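Local coordinates for HNH nuclease domain-containing protein (Streptomyces coelicolor, PDB 5ZMO) that binds phosphorothioated DNA through its sulfur-binding domain, the part present here, and as a whole is probably a type IV restriction endonuclease with an HNH domain, at residues G70-G73 / V74-P77; L97-R100 / G101-P104; L118-D121 / D122-L126. One frame throughout, in Å; residues are numbered along the deposited sequence.

Contact 1 of 3, residues G70-G73 / V74-P77; sequences GVDG and VRYP. With nucleotides of chain B.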
# COMPACT_ATOMS: atom_id res chain seq x y z
N GLY A 70 -14.06 1.05 -1.66
CA GLY A 70 -12.71 0.52 -1.53
C GLY A 70 -12.00 0.25 -2.83
O GLY A 70 -10.73 0.33 -2.86
N VAL A 71 -12.76 -0.05 -3.91
CA VAL A 71 -12.14 -0.33 -5.19
C VAL A 71 -11.63 0.99 -5.78
O VAL A 71 -10.46 1.17 -6.17
CB VAL A 71 -13.17 -0.98 -6.14
CG1 VAL A 71 -12.61 -1.04 -7.52
CG2 VAL A 71 -13.52 -2.37 -5.65
N ASP A 72 -12.58 1.93 -5.78
CA ASP A 72 -12.28 3.27 -6.21
C ASP A 72 -11.13 3.84 -5.38
O ASP A 72 -10.33 4.58 -5.90
CB ASP A 72 -13.52 4.17 -6.09
CG ASP A 72 -13.26 5.59 -6.62
OD1 ASP A 72 -12.91 5.71 -7.80
OD2 ASP A 72 -13.42 6.53 -5.82
N GLY A 73 -11.08 3.52 -4.11
CA GLY A 73 -10.09 3.90 -3.18
C GLY A 73 -8.71 3.36 -3.48
O GLY A 73 -7.74 4.12 -3.54
N VAL A 74 -8.59 2.03 -3.63
CA VAL A 74 -7.27 1.36 -3.85
C VAL A 74 -6.49 1.86 -5.10
O VAL A 74 -5.23 1.83 -5.09
CB VAL A 74 -7.28 -0.19 -4.03
CG1 VAL A 74 -5.90 -0.73 -3.66
CG2 VAL A 74 -8.24 -0.95 -3.16
N ARG A 75 -7.19 2.27 -6.15
CA ARG A 75 -6.57 2.66 -7.39
C ARG A 75 -5.64 3.90 -7.14
O ARG A 75 -4.58 3.98 -7.79
CB ARG A 75 -7.56 2.89 -8.52
CG ARG A 75 -8.47 4.04 -8.32
CD ARG A 75 -9.67 3.90 -9.21
NE ARG A 75 -10.52 5.07 -9.07
CZ ARG A 75 -10.51 6.14 -9.86
NH1 ARG A 75 -11.38 7.10 -9.60
NH2 ARG A 75 -9.70 6.27 -10.88
N TYR A 76 -6.00 4.78 -6.20
CA TYR A 76 -5.22 6.03 -5.96
C TYR A 76 -3.77 5.73 -5.47
O TYR A 76 -2.84 6.10 -6.15
CB TYR A 76 -5.94 6.96 -5.05
CG TYR A 76 -7.14 7.61 -5.74
CD1 TYR A 76 -6.96 8.48 -6.81
CD2 TYR A 76 -8.42 7.38 -5.28
CE1 TYR A 76 -8.02 9.09 -7.39
CE2 TYR A 76 -9.53 7.89 -5.94
CZ TYR A 76 -9.32 8.77 -6.98
OH TYR A 76 -10.39 9.37 -7.61
N PRO A 77 -3.61 4.95 -4.38
CA PRO A 77 -2.23 4.63 -3.88
C PRO A 77 -1.51 3.63 -4.77
O PRO A 77 -0.29 3.64 -4.82
CB PRO A 77 -2.47 4.06 -2.47
CG PRO A 77 -3.88 3.54 -2.54
CD PRO A 77 -4.66 4.51 -3.44
P DC B 5 -11.09 11.17 -0.84
OP1 DC B 5 -11.34 11.34 0.60
OP2 DC B 5 -11.61 10.07 -1.65
O5' DC B 5 -11.56 12.49 -1.60
C5' DC B 5 -11.22 13.76 -1.06
C4' DC B 5 -12.06 14.82 -1.73
O4' DC B 5 -11.67 15.04 -3.10
C3' DC B 5 -13.56 14.55 -1.76
O3' DC B 5 -14.19 15.84 -1.55
C2' DC B 5 -13.79 14.05 -3.19
C1' DC B 5 -12.76 14.83 -4.00
N1 DC B 5 -12.22 14.17 -5.22
C2 DC B 5 -12.16 14.86 -6.43
O2 DC B 5 -12.69 15.98 -6.52
N3 DC B 5 -11.60 14.25 -7.51
C4 DC B 5 -11.13 13.01 -7.40
N4 DC B 5 -10.57 12.46 -8.48
C5 DC B 5 -11.15 12.30 -6.17
C6 DC B 5 -11.72 12.91 -5.12
O HOH W 1 -12.76 9.00 -6.00
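Asp72 OD1 is gripped twice by one guanidinium group, that of Arg75: NH1 lies 2.7 Å from Asp72 OD1 and approaches on the syn side of the carboxylate, while NE reaches the same oxygen at 2.8 Å from above the carboxylate plane. Both bonds are bent, with N-H...O angles near 142°, as expected when two neighbouring N-H groups share a single acceptor. The carboxylate and guanidinium planes stand 39° apart. With CG anti to the backbone N (chi1 -176°), Asp72 holds its carboxylate beside its own carbonyl carbon, where the extended chain of Arg75 comes back, Arg75 CG lying 3.1 Å from Asp72 O. This i to i+3 pair lies in the first turns of helix 70-83. The helix is kinked at Tyr76 and Pro77: Tyr76 N turns to Gly73 O, three residues back, and Pro77 has no N-H to donate. Tyr76 turns toward the DNA, and Tyr76 CZ lies 3.7 Å above the Arg75 guanidinium plane, offset toward its rim. A phenol suits this place because its hydroxyl can take part in more than one bond: Tyr76 OH accepts from N4 of the cytosine DC5 of chain B at 3.2 Å and also meets a water at 2.9 Å. That water donates to Asp72 OD2 at 2.6 Å, which ties the second carboxylate oxygen to the base-contacting hydroxyl.

Contact 2 of 3, residues L97-R100 / G101-P104; sequences LTSR and GRRP. With PO4 (phosphate ion), chain E; nucleotides of chain C; nucleotides of chain B.
A DNA-reading beta hairpin is formed by 97-104, its type I' turn running from Ser99 to Arg102, with a classic bulge where Arg102 and Arg103 both face Thr98. Thr98 N donates to Arg103 O at 2.8 Å, closing the hydrogen-bonded pair. In the turn, Ser99 O receives Arg102 N and Arg102 NH1 from opposite faces of its carbonyl plane. The NH1 bond, 2.9 Å to Ser99 O, lies in the guanidinium plane and helps fix its rotation. Arg102 can then offer its other edge to a guanine: Arg102 NE and NH2 each donate to DG3 O6 of chain B at 3.0 Å. Arg102 NH2 also donates at 2.7 Å to O3 of a phosphate ion, probably from the crystallisation liquor, while DC5 N4 of chain C lies over the guanidinium face. Thr98 OG1 donates to OP2 of DG3 of chain C at 2.8 Å. Ser99 CB sits over one face of the Arg103 guanidinium; Ser99 OG bonds to N7 of a modified base, and Arg103 NH2 to a modified-base O6. Gly101 suits backbone angles at which a CB would strike the preceding carbonyl. Behind the hairpin runs helix 70-83, where Trp79 meets Leu97 and Pro104, and Arg75 and Tyr76 meet Arg103.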
# COMPACT_ATOMS: atom_id res chain seq x y z
N LEU A 97 -3.89 7.32 -19.29
CA LEU A 97 -3.96 8.25 -18.19
C LEU A 97 -5.12 9.22 -18.36
O LEU A 97 -5.51 9.52 -19.48
CB LEU A 97 -2.69 9.07 -18.08
CG LEU A 97 -1.39 8.30 -17.90
CD1 LEU A 97 -0.23 9.25 -17.75
CD2 LEU A 97 -1.50 7.40 -16.70
N THR A 98 -5.62 9.73 -17.26
CA THR A 98 -6.63 10.78 -17.26
C THR A 98 -6.26 11.90 -16.31
O THR A 98 -5.29 11.80 -15.55
CB THR A 98 -8.03 10.18 -16.96
OG1 THR A 98 -9.06 11.19 -17.06
CG2 THR A 98 -8.07 9.50 -15.58
N SER A 99 -6.98 13.00 -16.41
CA SER A 99 -6.90 14.12 -15.48
C SER A 99 -5.52 14.72 -15.51
O SER A 99 -4.79 14.83 -14.49
CB SER A 99 -7.46 13.73 -14.09
OG SER A 99 -7.43 14.80 -13.15
N ARG A 100 -5.13 15.11 -16.74
CA ARG A 100 -3.80 15.66 -16.98
C ARG A 100 -2.66 14.75 -16.47
O ARG A 100 -1.73 15.22 -15.83
CB ARG A 100 -3.67 17.02 -16.35
CG ARG A 100 -4.87 17.94 -16.69
CD ARG A 100 -4.61 19.35 -16.22
NE ARG A 100 -3.48 19.92 -16.96
CZ ARG A 100 -3.55 20.57 -18.12
NH1 ARG A 100 -4.72 20.81 -18.72
NH2 ARG A 100 -2.43 21.02 -18.69
N GLY A 101 -2.75 13.46 -16.72
CA GLY A 101 -1.63 12.58 -16.34
C GLY A 101 -1.57 12.23 -14.88
O GLY A 101 -0.60 11.61 -14.42
N ARG A 102 -2.59 12.58 -14.11
CA ARG A 102 -2.53 12.28 -12.69
C ARG A 102 -2.56 10.77 -12.39
O ARG A 102 -1.93 10.30 -11.41
CB ARG A 102 -3.70 12.94 -11.96
CG ARG A 102 -3.49 14.39 -11.67
CD ARG A 102 -4.71 14.87 -10.99
NE ARG A 102 -4.68 16.24 -10.60
CZ ARG A 102 -4.95 17.28 -11.42
NH1 ARG A 102 -5.11 17.10 -12.72
NH2 ARG A 102 -5.02 18.52 -10.95
N ARG A 103 -3.32 10.02 -13.19
CA ARG A 103 -3.62 8.59 -12.88
C ARG A 103 -4.09 7.82 -14.10
O ARG A 103 -4.66 8.40 -15.03
CB ARG A 103 -4.70 8.52 -11.77
CG ARG A 103 -6.11 8.95 -12.26
CD ARG A 103 -7.17 9.22 -11.21
NE ARG A 103 -7.08 10.55 -10.72
CZ ARG A 103 -7.89 11.56 -10.97
NH1 ARG A 103 -9.01 11.47 -11.69
NH2 ARG A 103 -7.58 12.67 -10.42
N PRO A 104 -3.93 6.50 -14.10
CA PRO A 104 -4.56 5.66 -15.03
C PRO A 104 -6.06 5.56 -14.80
O PRO A 104 -6.57 5.68 -13.66
CB PRO A 104 -3.91 4.29 -14.77
CG PRO A 104 -3.51 4.33 -13.33
CD PRO A 104 -3.17 5.74 -13.06
P PO4 E . -3.84 21.32 -12.89
O1 PO4 E . -2.91 20.24 -13.44
O2 PO4 E . -4.04 22.37 -13.95
O3 PO4 E . -5.20 20.71 -12.58
O4 PO4 E . -3.24 21.96 -11.63
P DG C 3 -11.45 11.24 -19.83
OP1 DG C 3 -11.80 11.63 -21.21
OP2 DG C 3 -10.13 10.60 -19.53
O5' DG C 3 -11.47 12.59 -18.97
C5' DG C 3 -12.50 13.60 -19.17
C4' DG C 3 -12.45 14.65 -18.08
O4' DG C 3 -12.88 14.06 -16.84
C3' DG C 3 -11.06 15.24 -17.82
O3' DG C 3 -11.19 16.63 -17.53
C2' DG C 3 -10.61 14.50 -16.58
C1' DG C 3 -11.92 14.39 -15.84
N9 DG C 3 -11.97 13.37 -14.79
C8 DG C 3 -11.32 12.15 -14.74
N7 DG C 3 -11.57 11.49 -13.65
C5 DG C 3 -12.42 12.31 -12.93
C6 DG C 3 -13.03 12.13 -11.66
O6 DG C 3 -12.91 11.18 -10.89
N1 DG C 3 -13.80 13.23 -11.31
C2 DG C 3 -14.04 14.32 -12.11
N2 DG C 3 -14.79 15.28 -11.59
N3 DG C 3 -13.47 14.51 -13.29
C4 DG C 3 -12.68 13.47 -13.63
P DC C 5 -12.04 22.96 -13.63
OP1 DC C 5 -13.02 24.10 -13.64
OP2 DC C 5 -10.63 23.20 -13.93
O5' DC C 5 -12.19 22.37 -12.16
C5' DC C 5 -13.44 21.89 -11.68
C4' DC C 5 -13.37 21.72 -10.19
O4' DC C 5 -12.63 20.52 -9.86
C3' DC C 5 -12.69 22.86 -9.44
O3' DC C 5 -13.52 23.11 -8.33
C2' DC C 5 -11.31 22.30 -9.11
C1' DC C 5 -11.55 20.81 -8.97
N1 DC C 5 -10.45 19.91 -9.35
C2 DC C 5 -10.07 18.88 -8.48
O2 DC C 5 -10.50 18.89 -7.32
N3 DC C 5 -9.15 17.99 -8.88
C4 DC C 5 -8.69 18.02 -10.13
N4 DC C 5 -7.83 17.08 -10.50
C5 DC C 5 -9.08 19.04 -11.05
C6 DC C 5 -9.97 19.93 -10.63
P DG B 3 0.40 12.22 -6.64
OP1 DG B 3 1.78 12.07 -6.16
OP2 DG B 3 0.01 11.70 -7.95
O5' DG B 3 -0.51 11.62 -5.48
C5' DG B 3 -0.37 12.04 -4.09
C4' DG B 3 -1.76 12.22 -3.50
O4' DG B 3 -2.37 13.42 -4.03
C3' DG B 3 -2.74 11.09 -3.84
O3' DG B 3 -3.71 11.03 -2.79
C2' DG B 3 -3.49 11.64 -5.05
C1' DG B 3 -3.64 13.09 -4.63
N9 DG B 3 -3.90 14.04 -5.71
C8 DG B 3 -3.45 13.99 -7.00
N7 DG B 3 -3.81 15.03 -7.71
C5 DG B 3 -4.51 15.83 -6.82
C6 DG B 3 -5.18 17.07 -7.02
O6 DG B 3 -5.21 17.76 -8.05
N1 DG B 3 -5.78 17.52 -5.86
C2 DG B 3 -5.81 16.84 -4.66
N2 DG B 3 -6.41 17.45 -3.63
N3 DG B 3 -5.18 15.69 -4.46
C4 DG B 3 -4.58 15.24 -5.58

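Contact 3 of 3, residues L118-D121 / D122-L126; sequences LRED and DYNLL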
# COMPACT_ATOMS: atom_id res chain seq x y z
N LEU A 118 6.12 -3.72 -4.11
CA LEU A 118 7.28 -3.03 -3.54
C LEU A 118 8.48 -3.14 -4.52
O LEU A 118 8.54 -4.07 -5.32
CB LEU A 118 7.68 -3.66 -2.20
CG LEU A 118 6.60 -3.47 -1.11
CD1 LEU A 118 6.97 -4.35 0.09
CD2 LEU A 118 6.40 -2.07 -0.64
N ARG A 119 9.37 -2.18 -4.43
CA ARG A 119 10.71 -2.30 -5.05
C ARG A 119 11.45 -3.57 -4.57
O ARG A 119 11.25 -4.01 -3.44
CB ARG A 119 11.51 -1.10 -4.72
CG ARG A 119 11.08 0.15 -5.48
CD ARG A 119 11.22 1.39 -4.64
NE ARG A 119 12.42 2.20 -4.81
CZ ARG A 119 13.57 2.07 -4.14
NH1 ARG A 119 14.55 2.93 -4.40
NH2 ARG A 119 13.79 1.10 -3.27
N GLU A 120 12.31 -4.14 -5.42
CA GLU A 120 12.98 -5.41 -5.06
C GLU A 120 13.84 -5.26 -3.81
O GLU A 120 13.83 -6.16 -2.93
CB GLU A 120 13.84 -6.01 -6.22
CG GLU A 120 14.38 -7.40 -5.85
CD GLU A 120 15.35 -8.02 -6.86
OE1 GLU A 120 15.25 -7.67 -8.07
OE2 GLU A 120 16.21 -8.85 -6.41
N ASP A 121 14.61 -4.20 -3.75
CA ASP A 121 15.50 -3.97 -2.58
C ASP A 121 14.70 -3.86 -1.28
O ASP A 121 15.05 -4.43 -0.27
CB ASP A 121 16.40 -2.77 -2.80
CG ASP A 121 15.66 -1.44 -3.11
OD1 ASP A 121 14.41 -1.40 -3.23
OD2 ASP A 121 16.35 -0.39 -3.21
N ASP A 122 13.58 -3.16 -1.32
CA ASP A 122 12.69 -3.08 -0.15
C ASP A 122 12.07 -4.41 0.23
O ASP A 122 12.05 -4.76 1.41
CB ASP A 122 11.63 -2.00 -0.35
CG ASP A 122 12.21 -0.66 -0.60
OD1 ASP A 122 13.31 -0.36 -0.04
OD2 ASP A 122 11.51 0.20 -1.26
N TYR A 123 11.49 -5.12 -0.74
CA TYR A 123 10.91 -6.42 -0.50
C TYR A 123 11.98 -7.36 0.10
O TYR A 123 11.69 -8.11 1.08
CB TYR A 123 10.38 -7.00 -1.82
CG TYR A 123 9.81 -8.38 -1.75
CD1 TYR A 123 8.49 -8.57 -1.46
CD2 TYR A 123 10.57 -9.50 -2.03
CE1 TYR A 123 7.89 -9.84 -1.44
CE2 TYR A 123 10.03 -10.78 -1.94
CZ TYR A 123 8.68 -10.96 -1.65
OH TYR A 123 8.06 -12.23 -1.56
N ASN A 124 13.15 -7.39 -0.54
CA ASN A 124 14.25 -8.26 0.01
C ASN A 124 14.63 -7.86 1.43
O ASN A 124 14.91 -8.76 2.25
CB ASN A 124 15.47 -8.37 -0.86
CG ASN A 124 15.19 -9.00 -2.22
OD1 ASN A 124 15.88 -8.69 -3.20
ND2 ASN A 124 14.17 -9.81 -2.29
N LEU A 125 14.68 -6.56 1.76
CA LEU A 125 14.96 -6.12 3.14
C LEU A 125 13.90 -6.65 4.13
O LEU A 125 14.23 -7.18 5.19
CB LEU A 125 15.05 -4.58 3.24
CG LEU A 125 15.05 -3.96 4.62
CD1 LEU A 125 16.31 -4.35 5.35
CD2 LEU A 125 14.93 -2.47 4.53
N LEU A 126 12.59 -6.46 3.80
CA LEU A 126 11.52 -6.95 4.62
C LEU A 126 11.60 -8.45 4.92
O LEU A 126 11.28 -8.88 6.01
CB LEU A 126 10.13 -6.62 3.99
CG LEU A 126 9.61 -5.21 4.21
CD1 LEU A 126 10.59 -4.12 4.50
CD2 LEU A 126 8.62 -4.78 3.14
O HOH W 2 9.18 -0.45 -2.14
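Arg119 NH2 lies between two carboxylates at the start of helix 120-128, making salt bridges to Asp121 OD1 at 2.6 Å and to Asp122 OD2 at 3.2 Å. The second is the weaker, with a bent hydrogen bond. Arg119 holds the N-cap position, and its side chain bends at chi2 and chi3 to bring the guanidinium back beside the first turn, its plane only 18° from that of the Asp122 carboxylate. Asp121 and Asp122 run side by side, pointing the same way; the arginine between them probably offsets the repulsion of their negative charges. Acidic residues probably suit this end, where first-turn N-H groups and the positive end of the helix dipole would favour negative charge. Asp121 OD1 also accepts a weak bond from Asp122 N, its CG being set between the backbone N and the carbonyl carbon (chi1 57°).

Regular helical bonds support this network: Tyr123 N donates to Arg119 O, Asn124 N to Glu120 O and Leu125 N to Asp121 O. Asp122 OD2 has a further salt bridge to Arg12, so this carboxylate joins the helix start to helix 9-14.

The inward side is apolar. Leu118 CD1 meets Leu126 CD2 at 3.5 Å, closer than usual van der Waals contact, the two side chains crossing at about a right angle, and Leu118 CB touches Tyr123 CB at 4.3 Å. Leucine suits both places because they back onto helix 28-41: Leu118 touches Ala36, and Leu126 touches Ile37 and Ala40. Tyr123 also touches Ala40, and its hydroxyl bonds to Ala44 O. On the polar side, one water bridges the cap and the first turn, accepting from Arg119 N at 2.9 Å and donating to Asp122 OD2 at 2.6 Å.

How the contacts relate
From the N terminus, contact 1 comes first, within the opening turns of helix 70-83; contact 2 follows in hairpin 97-104, and contact 3 at the start of helix 120-128. Each spans one unbroken stretch, so they stand in series, neither nesting nor crossing; contact 2 alone closes a hairpin loop. Contacts 1 and 2 touch: Tyr76 CE1 lies 3.8 Å from Arg103 NE, joining helix and hairpin into a shared DNA-binding surface. Contact 3 lies across the chain's centre from contact 1, about 23 Å away between centres, and ties helix 120-128 to helices 9-14 and 28-41, with its nearest atom about 14 Å from the DNA.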